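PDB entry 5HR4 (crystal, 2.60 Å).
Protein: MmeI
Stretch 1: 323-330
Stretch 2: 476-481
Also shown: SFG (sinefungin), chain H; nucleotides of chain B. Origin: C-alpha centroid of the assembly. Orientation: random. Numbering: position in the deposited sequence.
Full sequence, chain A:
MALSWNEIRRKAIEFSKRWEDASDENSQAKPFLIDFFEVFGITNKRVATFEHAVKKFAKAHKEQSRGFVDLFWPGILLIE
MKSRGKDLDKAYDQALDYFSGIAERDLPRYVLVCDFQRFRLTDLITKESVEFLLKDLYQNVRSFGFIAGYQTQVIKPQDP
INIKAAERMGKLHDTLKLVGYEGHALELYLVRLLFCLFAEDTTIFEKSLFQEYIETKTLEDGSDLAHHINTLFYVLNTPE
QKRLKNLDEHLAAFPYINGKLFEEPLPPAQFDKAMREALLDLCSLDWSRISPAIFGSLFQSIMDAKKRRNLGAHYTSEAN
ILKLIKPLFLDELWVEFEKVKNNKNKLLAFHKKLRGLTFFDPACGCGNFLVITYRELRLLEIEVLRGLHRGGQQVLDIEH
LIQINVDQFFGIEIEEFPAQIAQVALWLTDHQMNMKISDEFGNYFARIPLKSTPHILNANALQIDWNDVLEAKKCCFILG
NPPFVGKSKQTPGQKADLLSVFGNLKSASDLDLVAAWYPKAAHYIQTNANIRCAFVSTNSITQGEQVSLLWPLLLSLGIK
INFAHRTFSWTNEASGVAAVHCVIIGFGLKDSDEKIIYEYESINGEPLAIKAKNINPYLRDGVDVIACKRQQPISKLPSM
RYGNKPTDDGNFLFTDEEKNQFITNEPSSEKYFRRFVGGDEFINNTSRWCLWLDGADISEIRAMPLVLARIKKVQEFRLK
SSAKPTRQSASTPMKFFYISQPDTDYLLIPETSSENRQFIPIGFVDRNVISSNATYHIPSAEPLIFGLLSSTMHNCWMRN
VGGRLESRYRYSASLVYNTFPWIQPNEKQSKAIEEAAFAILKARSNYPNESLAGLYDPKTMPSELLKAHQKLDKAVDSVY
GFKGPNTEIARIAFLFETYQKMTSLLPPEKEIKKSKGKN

Stretch 1 (323-330) KLIKPLFL
Stretch 2 476-481: CFILGN

The helix that packs on the strand is irregular: it is kinked at Pro327, on a side away from the contact, whose nitrogen carries no hydrogen and makes no bond to the preceding turn, and it widens into a pi-type turn over 326-330 that includes the contact residues Leu328 and Phe329. Ile325 O accepts from both Phe329 N (3.1 Å) and Leu330 N (2.9 Å), while the bond from Leu328 N to Leu324 O is weak at 3.3 Å. Phe329 has phi/psi -146/-34, Leu328 -65/-50.

Helix 323-330 runs nearly antiparallel to strand 477-480, at 173° between N-to-C directions, and the axes approach to 9.6 Å. The register pairs Ile325 with Leu479 and Leu328 with Phe477, each with CA atoms 8.0 Å apart. No hydrogen bond crosses the interface; apolar side chains hold it together, and 302 Å² is buried between the stretches, both sides summed. Phe477 and Leu479 give up the most (68 Å² each), then Leu328 and Phe329 (48 Å² each). The apolar Leu324, Ile325, Phe329 and Leu479 are buried, whereas Lys323 and Lys326, at least partly exposed, keep their charged ends out of the contact.

The strand alternates. Phe477 (-123/142) and Leu479 (-141/153) point toward the helix, whereas Ile478 (-117/116; chi1 m, chi2 t) points away, with Ile478 O 4.1 Å from Leu328 CD2. For Leu479 (chi1 40°, chi2 82°), Leu479 CB lies 3.7 Å from Leu324 CD2, and Leu479 CD2 lies 3.6 Å from Ile325 CG2, 3.8 Å from Leu328 CD2 and 3.6 Å from Phe329 CE1, at the edge of the Phe329 ring. A branched aliphatic chain suits this position because its methyl can meet several neighbours at once. On the helix, Leu324 (chi1 t, chi2 156°) and Leu328 (t, p) point toward the strand; Ile325 (p, t) points sideways.

Phe477 (chi1 -52°, chi2 -89°) packs its ring against Leu328 and Phe329. Phe477 CE1 is 3.4 Å from Phe329 CB and 3.8 Å from Leu328 O, and Phe477 CD1 is 3.9 Å from Leu328 CG. Phe329 (chi1 51°, chi2 -91°) places CD1 over one face of the Phe477 ring; the Phe329 and Phe477 ring centroids are 4.8 Å apart, their planes oblique at 47°.

At Gly480 (163/-179) a CB would be jammed against Leu479 O. Asn481 (-121/82; chi1 t, chi2 23°) makes no contact with residues 323-330. Asn481 O accepts from sinefungin NE at 2.9 Å, Asn481 ND2 donates to chain B DA7 N1 at 3.2 Å, and Asn481 OD1 accepts weakly from DA7 N6 at 3.3 Å.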

ATOM      1  N   LYS A 323       5.659   4.731  13.115  1.00 27.72           N
ATOM      2  CA  LYS A 323       4.365   4.287  13.643  1.00 27.53           C
ATOM      3  C   LYS A 323       4.298   2.774  13.760  1.00 29.98           C
ATOM      4  O   LYS A 323       3.429   2.250  14.467  1.00 28.50           O
ATOM      5  CB  LYS A 323       3.164   4.715  12.780  1.00 26.97           C
ATOM      6  CG  LYS A 323       3.350   5.868  11.854  1.00 27.24           C
ATOM      7  CD  LYS A 323       2.368   5.747  10.706  1.00 29.31           C
ATOM      8  CE  LYS A 323       1.554   7.013  10.528  1.00 33.16           C
ATOM      9  NZ  LYS A 323       0.657   6.883   9.355  1.00 34.73           N
ATOM     10  N   LEU A 324       5.167   2.056  13.046  1.00 29.58           N
ATOM     11  CA  LEU A 324       5.127   0.605  13.099  1.00 28.43           C
ATOM     12  C   LEU A 324       6.097   0.030  14.136  1.00 28.27           C
ATOM     13  O   LEU A 324       5.726  -0.881  14.889  1.00 27.39           O
ATOM     14  CB  LEU A 324       5.405   0.042  11.708  1.00 27.87           C
ATOM     15  CG  LEU A 324       5.272  -1.462  11.498  1.00 26.68           C
ATOM     16  CD1 LEU A 324       5.011  -1.656  10.052  1.00 30.33           C
ATOM     17  CD2 LEU A 324       6.537  -2.222  11.895  1.00 25.74           C
ATOM     18  N   ILE A 325       7.325   0.550  14.222  1.00 25.76           N
ATOM     19  CA  ILE A 325       8.261  -0.022  15.188  1.00 28.15           C
ATOM     20  C   ILE A 325       8.069   0.500  16.614  1.00 28.32           C
ATOM     21  O   ILE A 325       8.539  -0.151  17.560  1.00 31.58           O
ATOM     22  CB  ILE A 325       9.725   0.193  14.759  1.00 28.78           C
ATOM     23  CG1 ILE A 325      10.089   1.679  14.789  1.00 27.84           C
ATOM     24  CG2 ILE A 325       9.990  -0.445  13.373  1.00 29.07           C
ATOM     25  CD1 ILE A 325      11.506   1.985  14.336  1.00 25.39           C
ATOM     26  N   LYS A 326       7.422   1.649  16.825  1.00 27.61           N
ATOM     27  CA  LYS A 326       7.249   2.100  18.211  1.00 31.11           C
ATOM     28  C   LYS A 326       6.366   1.142  18.997  1.00 29.11           C
ATOM     29  O   LYS A 326       6.810   0.654  20.050  1.00 28.92           O
ATOM     30  CB  LYS A 326       6.703   3.534  18.270  1.00 28.73           C
ATOM     31  CG  LYS A 326       7.709   4.641  17.925  1.00 26.46           C
ATOM     32  CD  LYS A 326       6.985   5.981  17.691  1.00 25.56           C
ATOM     33  CE  LYS A 326       7.200   6.973  18.837  1.00 32.96           C
ATOM     34  NZ  LYS A 326       6.881   6.354  20.154  1.00 30.67           N
ATOM     35  N   PRO A 327       5.152   0.797  18.545  1.00 30.56           N
ATOM     36  CA  PRO A 327       4.390  -0.244  19.250  1.00 26.94           C
ATOM     37  C   PRO A 327       5.012  -1.624  19.149  1.00 26.62           C
ATOM     38  O   PRO A 327       4.861  -2.415  20.082  1.00 29.75           O
ATOM     39  CB  PRO A 327       3.013  -0.213  18.567  1.00 28.42           C
ATOM     40  CG  PRO A 327       3.011   1.001  17.707  1.00 30.14           C
ATOM     41  CD  PRO A 327       4.425   1.282  17.357  1.00 29.78           C
ATOM     42  N   LEU A 328       5.693  -1.962  18.055  1.00 29.23           N
ATOM     43  CA  LEU A 328       6.175  -3.335  17.919  1.00 29.55           C
ATOM     44  C   LEU A 328       7.207  -3.663  18.992  1.00 27.67           C
ATOM     45  O   LEU A 328       7.097  -4.686  19.681  1.00 30.08           O
ATOM     46  CB  LEU A 328       6.754  -3.582  16.524  1.00 30.09           C
ATOM     47  CG  LEU A 328       6.978  -5.066  16.164  1.00 29.78           C
ATOM     48  CD1 LEU A 328       5.702  -5.906  16.363  1.00 28.81           C
ATOM     49  CD2 LEU A 328       7.534  -5.245  14.742  1.00 26.43           C
ATOM     50  N   PHE A 329       8.210  -2.807  19.167  1.00 25.84           N
ATOM     51  CA  PHE A 329       9.188  -3.088  20.213  1.00 28.49           C
ATOM     52  C   PHE A 329       9.734  -1.831  20.876  1.00 30.99           C
ATOM     53  O   PHE A 329      10.009  -1.852  22.077  1.00 32.54           O
ATOM     54  CB  PHE A 329      10.358  -3.909  19.653  1.00 24.20           C
ATOM     55  CG  PHE A 329      10.960  -3.326  18.417  1.00 29.18           C
ATOM     56  CD1 PHE A 329      10.495  -3.694  17.167  1.00 27.90           C
ATOM     57  CD2 PHE A 329      11.990  -2.411  18.498  1.00 31.20           C
ATOM     58  CE1 PHE A 329      11.036  -3.149  16.018  1.00 28.10           C
ATOM     59  CE2 PHE A 329      12.544  -1.869  17.360  1.00 28.44           C
ATOM     60  CZ  PHE A 329      12.056  -2.237  16.110  1.00 28.59           C
ATOM     61  N   LEU A 330       9.882  -0.742  20.111  1.00 29.66           N
ATOM     62  CA  LEU A 330      10.778   0.341  20.506  1.00 26.68           C
ATOM     63  C   LEU A 330      10.301   1.015  21.784  1.00 34.25           C
ATOM     64  O   LEU A 330      11.066   1.139  22.748  1.00 35.81           O
ATOM     65  CB  LEU A 330      10.919   1.352  19.364  1.00 27.80           C
ATOM     66  CG  LEU A 330      11.906   2.502  19.620  1.00 23.58           C
ATOM     67  CD1 LEU A 330      13.226   1.973  20.078  1.00 29.06           C
ATOM     68  CD2 LEU A 330      12.095   3.407  18.420  1.00 20.35           C
ATOM     69  N   CYS A 476      13.367 -12.465  16.294  1.00 26.15           N
ATOM     70  CA  CYS A 476      12.556 -11.707  17.246  1.00 33.40           C
ATOM     71  C   CYS A 476      11.415 -10.939  16.588  1.00 37.20           C
ATOM     72  O   CYS A 476      10.248 -11.158  16.944  1.00 36.72           O
ATOM     73  CB  CYS A 476      13.450 -10.753  18.041  1.00 33.96           C
ATOM     74  SG  CYS A 476      14.587 -11.626  19.105  1.00 42.80           S
ATOM     75  N   PHE A 477      11.696 -10.037  15.650  1.00 31.24           N
ATOM     76  CA  PHE A 477      10.637  -9.252  15.038  1.00 35.34           C
ATOM     77  C   PHE A 477      10.619  -9.430  13.523  1.00 32.84           C
ATOM     78  O   PHE A 477      11.668  -9.531  12.877  1.00 29.40           O
ATOM     79  CB  PHE A 477      10.778  -7.785  15.416  1.00 25.67           C
ATOM     80  CG  PHE A 477      10.902  -7.578  16.872  1.00 28.29           C
ATOM     81  CD1 PHE A 477       9.775  -7.410  17.662  1.00 32.61           C
ATOM     82  CD2 PHE A 477      12.144  -7.590  17.479  1.00 31.46           C
ATOM     83  CE1 PHE A 477       9.884  -7.230  19.027  1.00 25.35           C
ATOM     84  CE2 PHE A 477      12.257  -7.427  18.848  1.00 28.12           C
ATOM     85  CZ  PHE A 477      11.123  -7.239  19.616  1.00 25.99           C
ATOM     86  N   ILE A 478       9.407  -9.485  12.976  1.00 30.37           N
ATOM     87  CA  ILE A 478       9.161  -9.505  11.545  1.00 33.82           C
ATOM     88  C   ILE A 478       8.391  -8.235  11.225  1.00 34.89           C
ATOM     89  O   ILE A 478       7.269  -8.042  11.713  1.00 33.34           O
ATOM     90  CB  ILE A 478       8.385 -10.761  11.117  1.00 39.01           C
ATOM     91  CG1 ILE A 478       9.259 -12.001  11.260  1.00 36.24           C
ATOM     92  CG2 ILE A 478       7.921 -10.668   9.679  1.00 34.13           C
ATOM     93  CD1 ILE A 478       8.517 -13.237  10.935  1.00 35.97           C
ATOM     94  N   LEU A 479       8.999  -7.353  10.433  1.00 34.80           N
ATOM     95  CA  LEU A 479       8.356  -6.109  10.052  1.00 34.29           C
ATOM     96  C   LEU A 479       8.655  -5.786   8.600  1.00 35.29           C
ATOM     97  O   LEU A 479       9.695  -6.173   8.066  1.00 35.67           O
ATOM     98  CB  LEU A 479       8.817  -4.952  10.933  1.00 33.87           C
ATOM     99  CG  LEU A 479      10.283  -4.843  11.335  1.00 32.47           C
ATOM    100  CD1 LEU A 479      11.094  -4.222  10.263  1.00 35.93           C
ATOM    101  CD2 LEU A 479      10.344  -3.965  12.567  1.00 36.48           C
ATOM    102  N   GLY A 480       7.752  -5.053   7.970  1.00 32.57           N
ATOM    103  CA  GLY A 480       8.061  -4.487   6.677  1.00 30.04           C
ATOM    104  C   GLY A 480       6.813  -4.049   5.948  1.00 32.12           C
ATOM    105  O   GLY A 480       5.695  -4.181   6.438  1.00 32.14           O
ATOM    106  N   ASN A 481       7.041  -3.543   4.733  1.00 35.61           N
ATOM    107  CA  ASN A 481       6.000  -2.972   3.885  1.00 30.76           C
ATOM    108  C   ASN A 481       5.953  -3.738   2.567  1.00 28.51           C
ATOM    109  O   ASN A 481       6.489  -3.277   1.548  1.00 28.23           O
ATOM    110  CB  ASN A 481       6.241  -1.482   3.652  1.00 26.97           C
ATOM    111  CG  ASN A 481       5.192  -0.864   2.766  1.00 25.92           C
ATOM    112  OD1 ASN A 481       4.074  -1.377   2.646  1.00 23.31           O
ATOM    113  ND2 ASN A 481       5.541   0.238   2.127  1.00 25.92           N
TER
HETATM  114  N   SFG H1002      10.046  -1.026   2.739  1.00 39.36           N
HETATM  115  CA  SFG H1002      10.919  -0.756   1.617  1.00 41.66           C
HETATM  116  C   SFG H1002      11.502   0.629   1.829  1.00 44.47           C
HETATM  117  O   SFG H1002      11.158   1.275   2.843  1.00 45.42           O
HETATM  118  OXT SFG H1002      12.321   1.126   1.019  1.00 43.95           O
HETATM  119  CB  SFG H1002      10.132  -0.799   0.312  1.00 40.94           C
HETATM  120  CG  SFG H1002       9.429  -2.146   0.233  1.00 38.68           C
HETATM  121  CD  SFG H1002       8.459  -2.043  -0.923  1.00 36.43           C
HETATM  122  NE  SFG H1002       7.278  -1.369  -0.420  1.00 35.96           N
HETATM  123  C5' SFG H1002       8.110  -3.424  -1.501  1.00 40.93           C
HETATM  124  C4' SFG H1002       9.352  -4.272  -1.939  1.00 40.18           C
HETATM  125  O4' SFG H1002       8.989  -5.516  -2.069  1.00 39.00           O
HETATM  126  C3' SFG H1002       9.905  -3.906  -3.328  1.00 45.25           C
HETATM  127  O3' SFG H1002      11.142  -3.384  -3.149  1.00 50.67           O
HETATM  128  C2' SFG H1002       9.936  -5.230  -4.147  1.00 42.99           C
HETATM  129  O2' SFG H1002      11.199  -5.371  -4.924  1.00 45.35           O
HETATM  130  C1' SFG H1002       9.891  -6.154  -3.242  1.00 38.60           C
HETATM  131  N9  SFG H1002       9.179  -7.325  -3.648  1.00 33.27           N
HETATM  132  C8  SFG H1002       8.081  -7.407  -4.395  1.00 37.02           C
HETATM  133  N7  SFG H1002       7.728  -8.691  -4.484  1.00 34.95           N
HETATM  134  C5  SFG H1002       8.611  -9.400  -3.781  1.00 38.51           C
HETATM  135  C6  SFG H1002       8.709 -10.753  -3.561  1.00 37.93           C
HETATM  136  N6  SFG H1002       7.905 -11.871  -3.988  1.00 32.91           N
HETATM  137  N1  SFG H1002       9.689 -11.252  -2.817  1.00 36.32           N
HETATM  138  C2  SFG H1002      10.597 -10.407  -2.272  1.00 32.87           C
HETATM  139  N3  SFG H1002      10.503  -9.070  -2.494  1.00 34.79           N
HETATM  140  C4  SFG H1002       9.504  -8.564  -3.252  1.00 35.93           C
ATOM    141  P    DA B   7      -3.263  -1.412  -7.807  1.00 30.69           P
ATOM    142  OP1  DA B   7      -2.360  -1.271  -8.984  1.00 25.69           O
ATOM    143  OP2  DA B   7      -3.365  -2.724  -7.123  1.00 25.65           O
ATOM    144  O5'  DA B   7      -2.914  -0.254  -6.783  1.00 30.66           O
ATOM    145  C5'  DA B   7      -2.085  -0.454  -5.712  1.00 24.13           C
ATOM    146  C4'  DA B   7      -1.464   0.869  -5.393  1.00 24.41           C
ATOM    147  O4'  DA B   7      -0.592   0.749  -4.271  1.00 24.74           O
ATOM    148  C3'  DA B   7      -0.646   1.473  -6.521  1.00 26.76           C
ATOM    149  O3'  DA B   7      -0.949   2.842  -6.571  1.00 27.28           O
ATOM    150  C2'  DA B   7       0.800   1.217  -6.087  1.00 26.25           C
ATOM    151  C1'  DA B   7       0.683   1.265  -4.574  1.00 27.04           C
ATOM    152  N9   DA B   7       1.611   0.409  -3.847  1.00 28.76           N
ATOM    153  C8   DA B   7       1.965  -0.860  -4.166  1.00 26.87           C
ATOM    154  N7   DA B   7       2.748  -1.420  -3.293  1.00 28.44           N
ATOM    155  C5   DA B   7       2.898  -0.456  -2.308  1.00 30.34           C
ATOM    156  C6   DA B   7       3.611  -0.437  -1.080  1.00 28.00           C
ATOM    157  N6   DA B   7       4.349  -1.458  -0.637  1.00 28.36           N
ATOM    158  N1   DA B   7       3.547   0.683  -0.335  1.00 28.37           N
ATOM    159  C2   DA B   7       2.817   1.703  -0.780  1.00 27.62           C
ATOM    160  N3   DA B   7       2.099   1.794  -1.905  1.00 31.01           N
ATOM    161  C4   DA B   7       2.188   0.668  -2.628  1.00 28.76           C